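Local coordinates for metallo-carboxypeptidase (Pseudomonas aeruginosa, PDB 4A39), which is a cytosolic zinc metallocarboxypeptidase of the M14 family, probably removing C-terminal residues from peptides or proteins, and serves as a model for mammalian relatives, at residues R41-S46 with L230-A235; A60-H65 with Q110-E115. One frame throughout, in Å; residues are numbered along the deposited sequence.

From the N terminus, the chain leaves strand 36-39 through residues 41-46, the first half of interaction 1, and passes strand 53-57 to reach residues 60-65. These lead into strand 65-69 and meet residues 110-115 at the end of strand 106-111, so interaction 2 closes a loop with 44 residues between its segments, all inside the N-terminal beta domain. The chain then enters the carboxypeptidase domain, and residues 230-235 return to 41-46. Interaction 1 therefore closes a larger loop that encloses interaction 2 without crossing it. One contact joins the two domains beside the active site, whereas the other joins neighbouring strands; their centres lie about 33 Å apart.

Interaction 1 of 2, residues R41-S46 with L230-A235; sequences RPDLAS and LRTNAA. With GEM ((2-guanidinoethylmercapto)succinic acid), chain D.
The junction between the N-terminal beta domain and the catalytic domain is made here by two loops, one of which carries Arg231 into the inhibitor pocket. Asp43, at the start of a type I beta turn running to Ser46, provides the main grip. Its CG is anti to the carbonyl carbon (chi1 -79°), which aims the carboxylate at three consecutive backbone N-H groups. Asp43 OD1 accepts from Leu230 N at 2.8 Å, arriving above the carboxylate plane. Asp43 OD2 accepts twice: from Thr232 N at 2.9 Å, again above the plane, and from Arg231 N at 3.0 Å through the syn lone pair, the more bent bond (148°). Three bonds to one buried carboxylate should fix its rotation, and such N-H donors would be expected to stabilise its charge.

The hydroxyls add a second layer. Ser46 OG lies 2.9 Å from Thr232 OG1, and it also has a hydrogen-bonding partner in His48 ND1. A water accepts from Ala45 N (2.8 Å) and from Thr232 OG1 while donating to Asn233 O, tying the turn to the other loop. Beside it, Ala45 CB lies 3.6 Å from Ala234 O.

With its backbone held, Arg231 extends away from Asp43, CG anti to the backbone N and the chain bent at chi2. The guanidinium spans both carboxylates of the inhibitor: Arg231 NH2 meets GEM O15 in plane at 2.7 Å, almost straight (174°), and Arg231 NH1 reaches GEM O13 on the other carboxylate at 3.0 Å. Asp238 forms a salt bridge with NE. Asp43 thus acts as a second-shell anchor for a pocket arginine close to zinc ligands His180 and Glu183, a placement consistent with the arginine that assists catalysis beside the metal in M14 carboxypeptidases.

Interaction 2 of 2, residues A60-H65 with Q110-E115; sequences APATEH and QLEPEE
His65 and Leu111 form an antiparallel hydrogen-bonded pair, CA to CA 5.4 Å, where strand 65-69 begins and strand 106-111 ends. The two bonds differ in how they meet their acceptors. Leu111 N reaches His65 O at 3.0 Å in the carbonyl plane, with an N-H...O angle of 162°, whereas His65 N approaches Leu111 O at 2.9 Å from 35° above the plane. Past this pair the contact continues through a CA-H...O approach, nearly straight, from Glu112 CA to Thr63 O at 3.5 Å.

The side chains of His65 and Leu111 lie on the same face of the sheet. His65 CG is anti to the carbonyl carbon (chi1 -67°), and the side chains of His65 and Pro113 cross at about a right angle, His65 CD2 coming 3.5 Å from Pro113 CD. Met59 touches both side chains, while Leu111 reaches Val118 and Phe120 of strand 118-121. Glu112 takes a different path: with CG anti to the backbone N and the chain extended beyond it, the side chain runs alongside the loop until OE2 stands 3.7 Å from Ala62 CA. Gln110 sets only its CB near His65 O, for its amide turns away to Gln101.

A water fills in where the strand pairing has ended. It accepts from Thr63 N at 3.0 Å and stands 2.9 Å from Pro113 O, with Ala60 O also close by. Within the loop, Thr63 OG1 donates to Pro61 O, bridging across Ala62 and probably steadying the bend.

Cohesion here rests chiefly on two backbone N-H...O hydrogen bonds, with a water beyond them accepting from Thr63 N and van der Waals contact between His65 CD2 and Pro113 CD; the like-charged carboxylates of Glu64 and Glu112, not in contact, would if anything repel weakly, and Glu64 has a long, weak ion pair with Arg34.

Interaction 1 of 2, residues R41-S46 with L230-A235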
ATOM      1  N   ARG A  41       4.316 -17.341  -7.740  1.00  5.56           N
ATOM      2  CA  ARG A  41       3.706 -17.260  -9.065  1.00  7.31           C
ATOM      3  C   ARG A  41       3.803 -15.861  -9.676  1.00  6.79           C
ATOM      4  O   ARG A  41       3.500 -14.863  -9.019  1.00  6.59           O
ATOM      5  CB  ARG A  41       2.231 -17.659  -8.981  1.00  8.26           C
ATOM      6  CG  ARG A  41       1.529 -17.801 -10.329  1.00 10.55           C
ATOM      7  CD  ARG A  41       0.070 -17.374 -10.217  1.00 11.75           C
ATOM      8  NE  ARG A  41      -0.055 -15.918 -10.205  1.00 12.07           N
ATOM      9  CZ  ARG A  41      -0.768 -15.226  -9.324  1.00 11.57           C
ATOM     10  NH1 ARG A  41      -1.435 -15.849  -8.357  1.00 12.25           N
ATOM     11  NH2 ARG A  41      -0.811 -13.901  -9.409  1.00  9.89           N
ATOM     12  N   PRO A  42       4.229 -15.768 -10.945  1.00  6.19           N
ATOM     13  CA  PRO A  42       4.334 -14.457 -11.599  1.00  5.52           C
ATOM     14  C   PRO A  42       2.948 -13.831 -11.791  1.00  5.50           C
ATOM     15  O   PRO A  42       1.936 -14.533 -11.781  1.00  6.55           O
ATOM     16  CB  PRO A  42       4.986 -14.790 -12.938  1.00  5.65           C
ATOM     17  CG  PRO A  42       5.822 -16.005 -12.613  1.00  4.89           C
ATOM     18  CD  PRO A  42       4.874 -16.811 -11.763  1.00  5.72           C
ATOM     19  N   ASP A  43       2.908 -12.514 -11.967  1.00  7.00           N
ATOM     20  CA  ASP A  43       1.647 -11.798 -12.179  1.00  6.66           C
ATOM     21  C   ASP A  43       0.832 -12.380 -13.342  1.00  7.78           C
ATOM     22  O   ASP A  43       1.388 -12.984 -14.263  1.00  6.03           O
ATOM     23  CB  ASP A  43       1.931 -10.316 -12.444  1.00  5.71           C
ATOM     24  CG  ASP A  43       2.224  -9.538 -11.173  1.00  6.77           C
ATOM     25  OD1 ASP A  43       2.298 -10.164 -10.094  1.00  5.92           O
ATOM     26  OD2 ASP A  43       2.375  -8.297 -11.256  1.00  7.05           O
ATOM     27  N   LEU A  44      -0.481 -12.173 -13.299  1.00  7.73           N
ATOM     28  CA  LEU A  44      -1.388 -12.676 -14.334  1.00  8.43           C
ATOM     29  C   LEU A  44      -0.885 -12.441 -15.751  1.00  9.35           C
ATOM     30  O   LEU A  44      -0.904 -13.354 -16.584  1.00  9.61           O
ATOM     31  CB  LEU A  44      -2.773 -12.030 -14.200  1.00 10.01           C
ATOM     32  CG  LEU A  44      -3.913 -12.820 -13.554  1.00 15.29           C
ATOM     33  CD1 LEU A  44      -5.182 -11.987 -13.623  1.00 15.71           C
ATOM     34  CD2 LEU A  44      -4.126 -14.140 -14.279  1.00 15.95           C
ATOM     35  N   ALA A  45      -0.441 -11.219 -16.028  1.00  8.07           N
ATOM     36  CA  ALA A  45       0.032 -10.887 -17.364  1.00  9.11           C
ATOM     37  C   ALA A  45       1.366 -10.145 -17.426  1.00  8.42           C
ATOM     38  O   ALA A  45       1.597  -9.351 -18.339  1.00  8.11           O
ATOM     39  CB  ALA A  45      -1.048 -10.089 -18.107  1.00  8.82           C
ATOM     40  N   SER A  46       2.239 -10.398 -16.454  1.00  8.26           N
ATOM     41  CA  SER A  46       3.567  -9.789 -16.443  1.00  7.01           C
ATOM     42  C   SER A  46       4.537 -10.704 -15.694  1.00  7.53           C
ATOM     43  O   SER A  46       4.119 -11.582 -14.930  1.00  7.54           O
ATOM     44  CB  SER A  46       3.541  -8.385 -15.817  1.00  8.69           C
ATOM     45  OG  SER A  46       3.389  -8.430 -14.416  1.00  8.96           O
ATOM     46  N   LEU A 230       1.619  -8.803  -7.790  1.00  6.02           N
ATOM     47  CA  LEU A 230       2.530  -7.933  -7.059  1.00  5.79           C
ATOM     48  C   LEU A 230       2.537  -6.526  -7.636  1.00  5.62           C
ATOM     49  O   LEU A 230       2.314  -5.538  -6.933  1.00  4.99           O
ATOM     50  CB  LEU A 230       3.974  -8.453  -7.139  1.00  6.49           C
ATOM     51  CG  LEU A 230       5.030  -7.370  -6.848  1.00  4.91           C
ATOM     52  CD1 LEU A 230       5.044  -7.053  -5.352  1.00  7.30           C
ATOM     53  CD2 LEU A 230       6.404  -7.826  -7.308  1.00  9.59           C
ATOM     54  N   ARG A 231       2.755  -6.466  -8.946  1.00  6.62           N
ATOM     55  CA  ARG A 231       2.955  -5.210  -9.648  1.00  5.63           C
ATOM     56  C   ARG A 231       1.943  -4.661 -10.647  1.00  4.89           C
ATOM     57  O   ARG A 231       1.709  -3.449 -10.692  1.00  7.43           O
ATOM     58  CB  ARG A 231       4.300  -5.325 -10.364  1.00  5.42           C
ATOM     59  CG  ARG A 231       4.873  -4.042 -10.900  1.00  5.00           C
ATOM     60  CD  ARG A 231       5.510  -3.260  -9.786  1.00  6.83           C
ATOM     61  NE  ARG A 231       5.994  -1.977 -10.270  1.00  7.42           N
ATOM     62  CZ  ARG A 231       6.476  -1.017  -9.491  1.00  9.92           C
ATOM     63  NH1 ARG A 231       6.546  -1.193  -8.174  1.00 10.45           N
ATOM     64  NH2 ARG A 231       6.866   0.128 -10.031  1.00  7.65           N
ATOM     65  N   THR A 232       1.355  -5.538 -11.449  1.00  5.03           N
ATOM     66  CA  THR A 232       0.460  -5.092 -12.511  1.00  4.68           C
ATOM     67  C   THR A 232      -1.033  -5.350 -12.373  1.00  4.81           C
ATOM     68  O   THR A 232      -1.466  -6.142 -11.539  1.00  5.16           O
ATOM     69  CB  THR A 232       0.925  -5.691 -13.853  1.00  5.41           C
ATOM     70  OG1 THR A 232       0.938  -7.124 -13.766  1.00  6.01           O
ATOM     71  CG2 THR A 232       2.330  -5.202 -14.191  1.00  5.08           C
ATOM     72  N   ASN A 233      -1.819  -4.654 -13.196  1.00  6.39           N
ATOM     73  CA  ASN A 233      -3.260  -4.854 -13.191  1.00  6.07           C
ATOM     74  C   ASN A 233      -3.517  -6.069 -14.079  1.00  7.02           C
ATOM     75  O   ASN A 233      -2.563  -6.703 -14.542  1.00  6.78           O
ATOM     76  CB  ASN A 233      -4.017  -3.595 -13.677  1.00  6.38           C
ATOM     77  CG  ASN A 233      -3.919  -3.350 -15.186  1.00  6.96           C
ATOM     78  OD1 ASN A 233      -3.130  -3.964 -15.895  1.00  5.28           O
ATOM     79  ND2 ASN A 233      -4.734  -2.412 -15.671  1.00  5.72           N
ATOM     80  N   ALA A 234      -4.781  -6.404 -14.304  1.00  8.57           N
ATOM     81  CA  ALA A 234      -5.121  -7.585 -15.095  1.00  7.46           C
ATOM     82  C   ALA A 234      -4.533  -7.618 -16.498  1.00  8.45           C
ATOM     83  O   ALA A 234      -4.175  -8.690 -16.984  1.00  9.22           O
ATOM     84  CB  ALA A 234      -6.642  -7.752 -15.166  1.00  7.47           C
ATOM     85  N   ALA A 235      -4.427  -6.460 -17.144  1.00  7.02           N
ATOM     86  CA  ALA A 235      -3.891  -6.392 -18.502  1.00  6.63           C
ATOM     87  C   ALA A 235      -2.365  -6.428 -18.549  1.00  7.82           C
ATOM     88  O   ALA A 235      -1.771  -6.395 -19.629  1.00  9.14           O
ATOM     89  CB  ALA A 235      -4.407  -5.131 -19.211  1.00  5.92           C
TER
HETATM   90  C8  GEM D1377       7.605   3.648  -6.857  1.00 20.65           C
HETATM   91  S7  GEM D1377       6.286   4.759  -6.247  1.00 27.79           S
HETATM   92  C6  GEM D1377       7.173   6.359  -6.237  1.00 21.99           C
HETATM   93  C5  GEM D1377       8.682   6.250  -6.001  1.00 19.59           C
HETATM   94  N3  GEM D1377       9.347   5.675  -7.179  1.00 18.95           N
HETATM   95  C1  GEM D1377      10.203   6.418  -7.877  1.00 17.79           C
HETATM   96  N4  GEM D1377      10.435   7.675  -7.505  1.00 18.93           N
HETATM   97  N2  GEM D1377      10.819   5.920  -8.944  1.00 18.70           N
HETATM   98  C9  GEM D1377       7.189   2.934  -8.145  1.00 19.23           C
HETATM   99  O14 GEM D1377       6.097   3.260  -8.664  1.00 16.11           O
HETATM  100  O15 GEM D1377       7.976   2.072  -8.586  1.00 18.70           O
HETATM  101  C10 GEM D1377       8.007   2.634  -5.783  1.00 17.72           C
HETATM  102  C11 GEM D1377       6.839   1.725  -5.391  1.00 15.49           C
HETATM  103  O12 GEM D1377       6.571   1.626  -4.173  1.00  9.14           O
HETATM  104  O13 GEM D1377       6.250   1.133  -6.318  1.00 12.44           O
HETATM  105  O   HOH W   1      -0.962  -8.912 -14.531  1.00  4.07           O

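Interaction 2 of 2, residues A60-H65 with Q110-E115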
ATOM      1  N   ALA A  60       1.390 -31.751  11.405  1.00 13.04           N
ATOM      2  CA  ALA A  60       1.545 -32.581  12.595  1.00 13.29           C
ATOM      3  C   ALA A  60       1.998 -31.733  13.778  1.00 13.96           C
ATOM      4  O   ALA A  60       2.675 -30.721  13.603  1.00 13.67           O
ATOM      5  CB  ALA A  60       2.554 -33.694  12.326  1.00 14.86           C
ATOM      6  N   PRO A  61       1.625 -32.135  15.004  1.00 14.48           N
ATOM      7  CA  PRO A  61       2.000 -31.397  16.216  1.00 15.08           C
ATOM      8  C   PRO A  61       3.449 -31.625  16.634  1.00 14.22           C
ATOM      9  O   PRO A  61       4.056 -32.634  16.271  1.00 17.01           O
ATOM     10  CB  PRO A  61       1.020 -31.933  17.251  1.00 15.14           C
ATOM     11  CG  PRO A  61       0.921 -33.376  16.854  1.00 16.42           C
ATOM     12  CD  PRO A  61       0.775 -33.290  15.341  1.00 15.64           C
ATOM     13  N   ALA A  62       3.990 -30.679  17.400  1.00 14.63           N
ATOM     14  CA  ALA A  62       5.361 -30.760  17.894  1.00 14.76           C
ATOM     15  C   ALA A  62       6.300 -31.142  16.764  1.00 13.93           C
ATOM     16  O   ALA A  62       7.162 -32.009  16.921  1.00 15.37           O
ATOM     17  CB  ALA A  62       5.447 -31.792  19.021  1.00 15.89           C
ATOM     18  N   THR A  63       6.136 -30.476  15.626  1.00 13.40           N
ATOM     19  CA  THR A  63       6.943 -30.760  14.451  1.00 12.40           C
ATOM     20  C   THR A  63       7.463 -29.484  13.798  1.00 12.36           C
ATOM     21  O   THR A  63       6.691 -28.577  13.479  1.00  9.63           O
ATOM     22  CB  THR A  63       6.109 -31.551  13.415  1.00 12.81           C
ATOM     23  OG1 THR A  63       5.719 -32.808  13.982  1.00 14.60           O
ATOM     24  CG2 THR A  63       6.912 -31.798  12.140  1.00 12.50           C
ATOM     25  N   GLU A  64       8.774 -29.414  13.604  1.00 12.09           N
ATOM     26  CA  GLU A  64       9.372 -28.251  12.967  1.00 12.36           C
ATOM     27  C   GLU A  64       9.126 -28.314  11.466  1.00 10.58           C
ATOM     28  O   GLU A  64       9.399 -29.328  10.828  1.00  9.87           O
ATOM     29  CB  GLU A  64      10.878 -28.201  13.231  1.00 14.22           C
ATOM     30  CG  GLU A  64      11.607 -27.130  12.431  1.00 18.50           C
ATOM     31  CD  GLU A  64      13.088 -27.062  12.753  1.00 20.55           C
ATOM     32  OE1 GLU A  64      13.773 -28.105  12.659  1.00 23.66           O
ATOM     33  OE2 GLU A  64      13.567 -25.961  13.098  1.00 24.58           O
ATOM     34  N   HIS A  65       8.593 -27.230  10.911  1.00 10.83           N
ATOM     35  CA  HIS A  65       8.340 -27.158   9.476  1.00  9.62           C
ATOM     36  C   HIS A  65       9.289 -26.134   8.880  1.00  9.10           C
ATOM     37  O   HIS A  65       9.406 -25.014   9.381  1.00  9.01           O
ATOM     38  CB  HIS A  65       6.890 -26.760   9.197  1.00  9.01           C
ATOM     39  CG  HIS A  65       5.898 -27.800   9.609  1.00  8.24           C
ATOM     40  ND1 HIS A  65       5.084 -28.458   8.711  1.00 10.59           N
ATOM     41  CD2 HIS A  65       5.626 -28.333  10.823  1.00  7.36           C
ATOM     42  CE1 HIS A  65       4.358 -29.355   9.354  1.00  9.20           C
ATOM     43  NE2 HIS A  65       4.667 -29.299  10.637  1.00  9.91           N
ATOM     44  N   GLN A 110      11.097 -20.882   9.114  1.00  5.15           N
ATOM     45  CA  GLN A 110      10.705 -22.031   9.918  1.00  5.80           C
ATOM     46  C   GLN A 110       9.669 -21.729  10.991  1.00  5.91           C
ATOM     47  O   GLN A 110       9.606 -20.620  11.534  1.00  6.43           O
ATOM     48  CB  GLN A 110      11.935 -22.653  10.599  1.00  5.58           C
ATOM     49  CG  GLN A 110      13.118 -22.974   9.680  1.00  5.00           C
ATOM     50  CD  GLN A 110      13.952 -21.753   9.325  1.00  6.63           C
ATOM     51  OE1 GLN A 110      14.301 -20.950  10.191  1.00  7.07           O
ATOM     52  NE2 GLN A 110      14.286 -21.616   8.045  1.00  6.44           N
ATOM     53  N   LEU A 111       8.869 -22.741  11.310  1.00  5.83           N
ATOM     54  CA  LEU A 111       7.844 -22.623  12.335  1.00  5.70           C
ATOM     55  C   LEU A 111       7.445 -23.984  12.873  1.00  7.52           C
ATOM     56  O   LEU A 111       7.301 -24.944  12.115  1.00  7.45           O
ATOM     57  CB  LEU A 111       6.588 -21.947  11.770  1.00  6.22           C
ATOM     58  CG  LEU A 111       5.381 -21.881  12.719  1.00  7.48           C
ATOM     59  CD1 LEU A 111       5.671 -20.906  13.857  1.00  7.61           C
ATOM     60  CD2 LEU A 111       4.145 -21.438  11.950  1.00  8.58           C
ATOM     61  N   GLU A 112       7.297 -24.078  14.191  1.00  8.32           N
ATOM     62  CA  GLU A 112       6.808 -25.303  14.812  1.00  9.22           C
ATOM     63  C   GLU A 112       5.405 -24.839  15.194  1.00  8.45           C
ATOM     64  O   GLU A 112       5.206 -24.242  16.257  1.00  9.40           O
ATOM     65  CB  GLU A 112       7.604 -25.662  16.066  1.00 11.99           C
ATOM     66  CG  GLU A 112       7.172 -26.990  16.670  1.00 14.35           C
ATOM     67  CD  GLU A 112       7.884 -27.314  17.964  1.00 17.15           C
ATOM     68  OE1 GLU A 112       9.122 -27.180  18.012  1.00 18.45           O
ATOM     69  OE2 GLU A 112       7.202 -27.712  18.932  1.00 20.25           O
ATOM     70  N   PRO A 113       4.415 -25.087  14.318  1.00  9.02           N
ATOM     71  CA  PRO A 113       3.024 -24.682  14.549  1.00  9.81           C
ATOM     72  C   PRO A 113       2.361 -25.239  15.811  1.00  9.73           C
ATOM     73  O   PRO A 113       2.493 -26.410  16.132  1.00 10.74           O
ATOM     74  CB  PRO A 113       2.323 -25.129  13.267  1.00 11.04           C
ATOM     75  CG  PRO A 113       3.068 -26.372  12.900  1.00 10.31           C
ATOM     76  CD  PRO A 113       4.514 -25.975  13.143  1.00  8.71           C
ATOM     77  N   GLU A 114       1.653 -24.365  16.521  1.00 10.36           N
ATOM     78  CA  GLU A 114       0.946 -24.759  17.740  1.00 12.18           C
ATOM     79  C   GLU A 114      -0.441 -25.314  17.404  1.00 12.48           C
ATOM     80  O   GLU A 114      -1.098 -25.929  18.245  1.00 13.38           O
ATOM     81  CB  GLU A 114       0.834 -23.563  18.691  1.00 15.23           C
ATOM     82  CG  GLU A 114       2.157 -23.149  19.321  1.00 20.02           C
ATOM     83  CD  GLU A 114       2.784 -24.272  20.137  1.00 22.49           C
ATOM     84  OE1 GLU A 114       2.047 -24.966  20.874  1.00 25.16           O
ATOM     85  OE2 GLU A 114       4.016 -24.461  20.056  1.00 24.31           O
ATOM     86  N   GLU A 115      -0.860 -25.100  16.159  1.00 10.38           N
ATOM     87  CA  GLU A 115      -2.155 -25.557  15.653  1.00 11.72           C
ATOM     88  C   GLU A 115      -1.895 -26.261  14.335  1.00 10.99           C
ATOM     89  O   GLU A 115      -0.816 -26.124  13.763  1.00 11.22           O
ATOM     90  CB  GLU A 115      -3.110 -24.360  15.461  1.00 12.06           C
ATOM     91  CG  GLU A 115      -3.402 -23.624  16.762  1.00 16.03           C
ATOM     92  CD  GLU A 115      -4.381 -22.472  16.623  1.00 18.48           C
ATOM     93  OE1 GLU A 115      -4.729 -22.100  15.488  1.00 19.51           O
ATOM     94  OE2 GLU A 115      -4.794 -21.928  17.669  1.00 19.89           O
TER
HETATM   95  O   HOH W   2       3.950 -28.597  14.960  1.00 13.99           O